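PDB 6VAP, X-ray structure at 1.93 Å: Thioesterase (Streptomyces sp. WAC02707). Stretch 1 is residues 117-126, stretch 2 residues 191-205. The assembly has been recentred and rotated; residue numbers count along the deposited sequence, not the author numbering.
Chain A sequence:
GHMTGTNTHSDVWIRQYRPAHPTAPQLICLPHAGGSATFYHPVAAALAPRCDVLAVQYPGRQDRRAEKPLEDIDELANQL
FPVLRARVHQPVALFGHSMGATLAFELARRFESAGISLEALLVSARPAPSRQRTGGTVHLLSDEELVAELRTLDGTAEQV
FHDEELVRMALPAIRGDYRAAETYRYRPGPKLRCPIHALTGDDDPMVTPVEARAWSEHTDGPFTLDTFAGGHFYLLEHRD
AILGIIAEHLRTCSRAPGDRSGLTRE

Stretch 1 117-126: SLEALLVSAR
Stretch 2, residues 191-205: KLRCPIHALTGDDDP

Two neighbouring parallel strands, one ending at Ser 124 and the other spanning 196-201, make this contact, a backbone ladder with apolar packing on one face; their axes approach to 4.7 Å at 14°. The register pairs Leu 121 with Ile 196, Leu 122 with His 197, Val 123 with Ala 198 and Ser 124 with Leu 199, CA to CA 4.5-4.9 Å, with extended phi/psi near -115/125.

Odd residues of the first strand do the bonding, as a parallel ladder requires: Leu 121 N donates to Pro 195 O (2.8 Å), His 197 N to Leu 121 O (2.9 Å), Val 123 N to His 197 O (3.0 Å), Leu 199 N to Val 123 O (2.8 Å). Ala 125 N to Leu 199 O (2.8 Å) adds a last rung although Ala 125 has left the strand at phi/psi 53/58.

On the face of Leu 121 (chi1 t, chi2 p), its CD2 meets Leu 192 CD1 at 3.8 Å and its CB meets Cys 194 SG at 4.0 Å. Val 123 (m) places CG2 4.1 Å from both Ile 196 CG2 (Ile 196 m, t) and Ala 198 CB. On the other face, Leu 122 CD2 lies 4.0 Å from His 197 CB; His 197 (chi1 t) leads its ring away, and both ring nitrogens bond elsewhere in the structure.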

# COMPACT_ATOMS: atom_id res chain seq x y z
N SER A 117 11.09 -7.13 -12.54
CA SER A 117 11.12 -7.92 -11.32
C SER A 117 11.06 -7.01 -10.09
O SER A 117 11.57 -5.88 -10.09
CB SER A 117 12.39 -8.77 -11.28
OG SER A 117 13.54 -7.94 -11.33
N LEU A 118 10.45 -7.54 -9.02
CA LEU A 118 10.33 -6.84 -7.74
C LEU A 118 11.13 -7.56 -6.66
O LEU A 118 11.12 -8.78 -6.57
CB LEU A 118 8.87 -6.75 -7.29
CG LEU A 118 7.89 -6.11 -8.28
CD1 LEU A 118 6.47 -6.16 -7.72
CD2 LEU A 118 8.30 -4.65 -8.51
N GLU A 119 11.84 -6.78 -5.83
CA GLU A 119 12.59 -7.38 -4.73
C GLU A 119 11.65 -7.98 -3.68
O GLU A 119 11.91 -9.06 -3.14
CB GLU A 119 13.49 -6.33 -4.09
CG GLU A 119 14.48 -5.71 -5.05
CD GLU A 119 15.33 -6.75 -5.78
OE1 GLU A 119 15.90 -7.62 -5.09
OE2 GLU A 119 15.42 -6.67 -7.02
N ALA A 120 10.59 -7.26 -3.35
CA ALA A 120 9.61 -7.79 -2.42
C ALA A 120 8.29 -7.06 -2.62
O ALA A 120 8.27 -5.92 -3.09
CB ALA A 120 10.10 -7.64 -0.98
N LEU A 121 7.20 -7.75 -2.27
CA LEU A 121 5.89 -7.14 -2.10
C LEU A 121 5.55 -7.27 -0.61
O LEU A 121 5.36 -8.39 -0.11
CB LEU A 121 4.85 -7.81 -2.99
CG LEU A 121 3.42 -7.40 -2.69
CD1 LEU A 121 3.26 -5.88 -2.84
CD2 LEU A 121 2.44 -8.17 -3.57
N LEU A 122 5.51 -6.14 0.13
CA LEU A 122 5.16 -6.11 1.55
C LEU A 122 3.71 -5.63 1.67
O LEU A 122 3.35 -4.57 1.15
CB LEU A 122 6.10 -5.21 2.34
CG LEU A 122 7.54 -5.73 2.39
CD1 LEU A 122 8.50 -4.77 1.67
CD2 LEU A 122 7.96 -5.90 3.83
N VAL A 123 2.88 -6.44 2.30
CA VAL A 123 1.45 -6.18 2.40
C VAL A 123 1.03 -6.26 3.85
O VAL A 123 1.32 -7.24 4.54
CB VAL A 123 0.63 -7.16 1.55
CG1 VAL A 123 0.77 -6.78 0.05
CG2 VAL A 123 1.14 -8.53 1.77
N SER A 124 0.38 -5.22 4.34
CA SER A 124 0.08 -5.06 5.74
C SER A 124 -1.42 -4.95 5.91
O SER A 124 -2.04 -4.16 5.20
CB SER A 124 0.76 -3.78 6.28
OG SER A 124 0.14 -3.33 7.44
N ALA A 125 -1.97 -5.69 6.86
CA ALA A 125 -3.33 -5.57 7.34
C ALA A 125 -4.33 -5.65 6.19
O ALA A 125 -5.12 -4.76 5.97
CB ALA A 125 -3.50 -4.28 8.15
N ARG A 126 -4.28 -6.73 5.46
CA ARG A 126 -5.21 -6.88 4.33
C ARG A 126 -5.36 -8.35 3.94
O ARG A 126 -4.35 -9.08 3.89
CB ARG A 126 -4.73 -6.09 3.14
CG ARG A 126 -5.67 -6.02 2.00
CD ARG A 126 -6.86 -5.14 2.26
NE ARG A 126 -7.55 -4.76 1.02
CZ ARG A 126 -8.81 -4.36 0.94
NH1 ARG A 126 -9.52 -4.20 2.02
NH2 ARG A 126 -9.33 -4.13 -0.26
N LYS A 191 0.39 -16.12 -11.26
CA LYS A 191 0.95 -15.86 -9.94
C LYS A 191 2.13 -14.90 -10.04
O LYS A 191 2.82 -14.81 -11.05
CB LYS A 191 1.42 -17.16 -9.28
CG LYS A 191 0.28 -17.99 -8.66
CD LYS A 191 0.88 -19.14 -7.84
CE LYS A 191 -0.20 -20.06 -7.33
NZ LYS A 191 0.38 -21.20 -6.54
N LEU A 192 2.42 -14.19 -8.94
CA LEU A 192 3.65 -13.42 -8.89
C LEU A 192 4.87 -14.35 -8.75
O LEU A 192 4.76 -15.53 -8.42
CB LEU A 192 3.59 -12.40 -7.75
CG LEU A 192 2.49 -11.34 -7.86
CD1 LEU A 192 2.35 -10.58 -6.55
CD2 LEU A 192 2.73 -10.36 -9.00
N ARG A 193 6.07 -13.89 -8.98
CA ARG A 193 7.31 -14.63 -8.66
C ARG A 193 8.11 -13.88 -7.59
O ARG A 193 8.97 -14.46 -6.99
CB ARG A 193 8.16 -14.83 -9.91
CG ARG A 193 7.44 -15.60 -11.01
CD ARG A 193 8.19 -15.55 -12.33
NE ARG A 193 7.35 -14.91 -13.33
CZ ARG A 193 7.33 -13.61 -13.54
NH1 ARG A 193 8.16 -12.83 -12.87
NH2 ARG A 193 6.51 -13.10 -14.44
N CYS A 194 7.83 -12.61 -7.37
CA CYS A 194 8.59 -11.82 -6.40
C CYS A 194 8.22 -12.30 -5.02
O CYS A 194 7.14 -12.67 -4.79
CB CYS A 194 8.19 -10.36 -6.36
SG CYS A 194 6.47 -10.13 -5.88
N PRO A 195 9.15 -12.31 -3.84
CA PRO A 195 8.81 -12.59 -2.44
C PRO A 195 7.64 -11.74 -1.96
O PRO A 195 7.47 -10.58 -2.34
CB PRO A 195 10.09 -12.23 -1.68
CG PRO A 195 11.19 -12.33 -2.71
CD PRO A 195 10.56 -11.92 -4.01
N ILE A 196 6.80 -12.33 -1.15
CA ILE A 196 5.70 -11.63 -0.51
C ILE A 196 5.89 -11.75 0.99
O ILE A 196 6.10 -12.85 1.52
CB ILE A 196 4.34 -12.19 -0.93
CG1 ILE A 196 4.03 -11.82 -2.38
CG2 ILE A 196 3.21 -11.56 -0.01
CD1 ILE A 196 2.69 -12.30 -2.90
N HIS A 197 5.88 -10.62 1.67
CA HIS A 197 5.99 -10.58 3.12
C HIS A 197 4.72 -9.94 3.64
O HIS A 197 4.45 -8.76 3.37
CB HIS A 197 7.23 -9.82 3.61
CG HIS A 197 7.52 -10.03 5.07
ND1 HIS A 197 8.78 -9.92 5.61
CD2 HIS A 197 6.71 -10.35 6.11
CE1 HIS A 197 8.74 -10.16 6.91
NE2 HIS A 197 7.49 -10.42 7.24
N ALA A 198 3.94 -10.69 4.39
CA ALA A 198 2.67 -10.21 4.90
C ALA A 198 2.85 -9.81 6.36
O ALA A 198 3.59 -10.46 7.10
CB ALA A 198 1.62 -11.29 4.75
N LEU A 199 2.16 -8.76 6.76
CA LEU A 199 2.26 -8.22 8.11
C LEU A 199 0.85 -7.94 8.62
O LEU A 199 0.05 -7.31 7.92
CB LEU A 199 3.09 -6.94 8.14
CG LEU A 199 4.38 -6.99 7.33
CD1 LEU A 199 4.92 -5.60 7.20
CD2 LEU A 199 5.43 -7.90 7.95
N THR A 200 0.53 -8.45 9.81
CA THR A 200 -0.84 -8.36 10.30
C THR A 200 -0.84 -8.17 11.81
O THR A 200 0.13 -8.51 12.49
CB THR A 200 -1.64 -9.60 9.85
OG1 THR A 200 -3.04 -9.37 10.07
CG2 THR A 200 -1.17 -10.85 10.60
N GLY A 201 -1.92 -7.61 12.33
CA GLY A 201 -2.12 -7.53 13.75
C GLY A 201 -2.91 -8.73 14.25
O GLY A 201 -3.75 -9.26 13.57
N ASP A 202 -2.62 -9.15 15.48
CA ASP A 202 -3.26 -10.34 16.04
C ASP A 202 -4.67 -10.07 16.56
O ASP A 202 -5.35 -11.01 16.98
CB ASP A 202 -2.39 -10.92 17.17
CG ASP A 202 -2.24 -9.98 18.36
OD1 ASP A 202 -2.72 -8.83 18.32
OD2 ASP A 202 -1.60 -10.39 19.34
N ASP A 203 -5.12 -8.82 16.53
CA ASP A 203 -6.44 -8.44 17.03
C ASP A 203 -7.15 -7.54 16.04
O ASP A 203 -7.63 -6.46 16.34
CB ASP A 203 -6.33 -7.73 18.39
CG ASP A 203 -7.70 -7.69 19.15
OD1 ASP A 203 -8.64 -8.38 18.73
OD2 ASP A 203 -7.84 -6.95 20.13
N ASP A 204 -7.19 -7.98 14.81
CA ASP A 204 -7.71 -7.22 13.69
C ASP A 204 -8.96 -7.89 13.16
O ASP A 204 -8.86 -8.91 12.47
CB ASP A 204 -6.66 -7.10 12.58
CG ASP A 204 -7.12 -6.21 11.44
OD1 ASP A 204 -8.30 -5.80 11.44
OD2 ASP A 204 -6.29 -5.93 10.54
N PRO A 205 -10.16 -7.38 13.46
CA PRO A 205 -11.38 -8.07 12.99
C PRO A 205 -11.48 -8.16 11.47
O PRO A 205 -12.27 -8.97 10.96
CB PRO A 205 -12.53 -7.22 13.57
CG PRO A 205 -11.90 -6.49 14.71
CD PRO A 205 -10.46 -6.25 14.34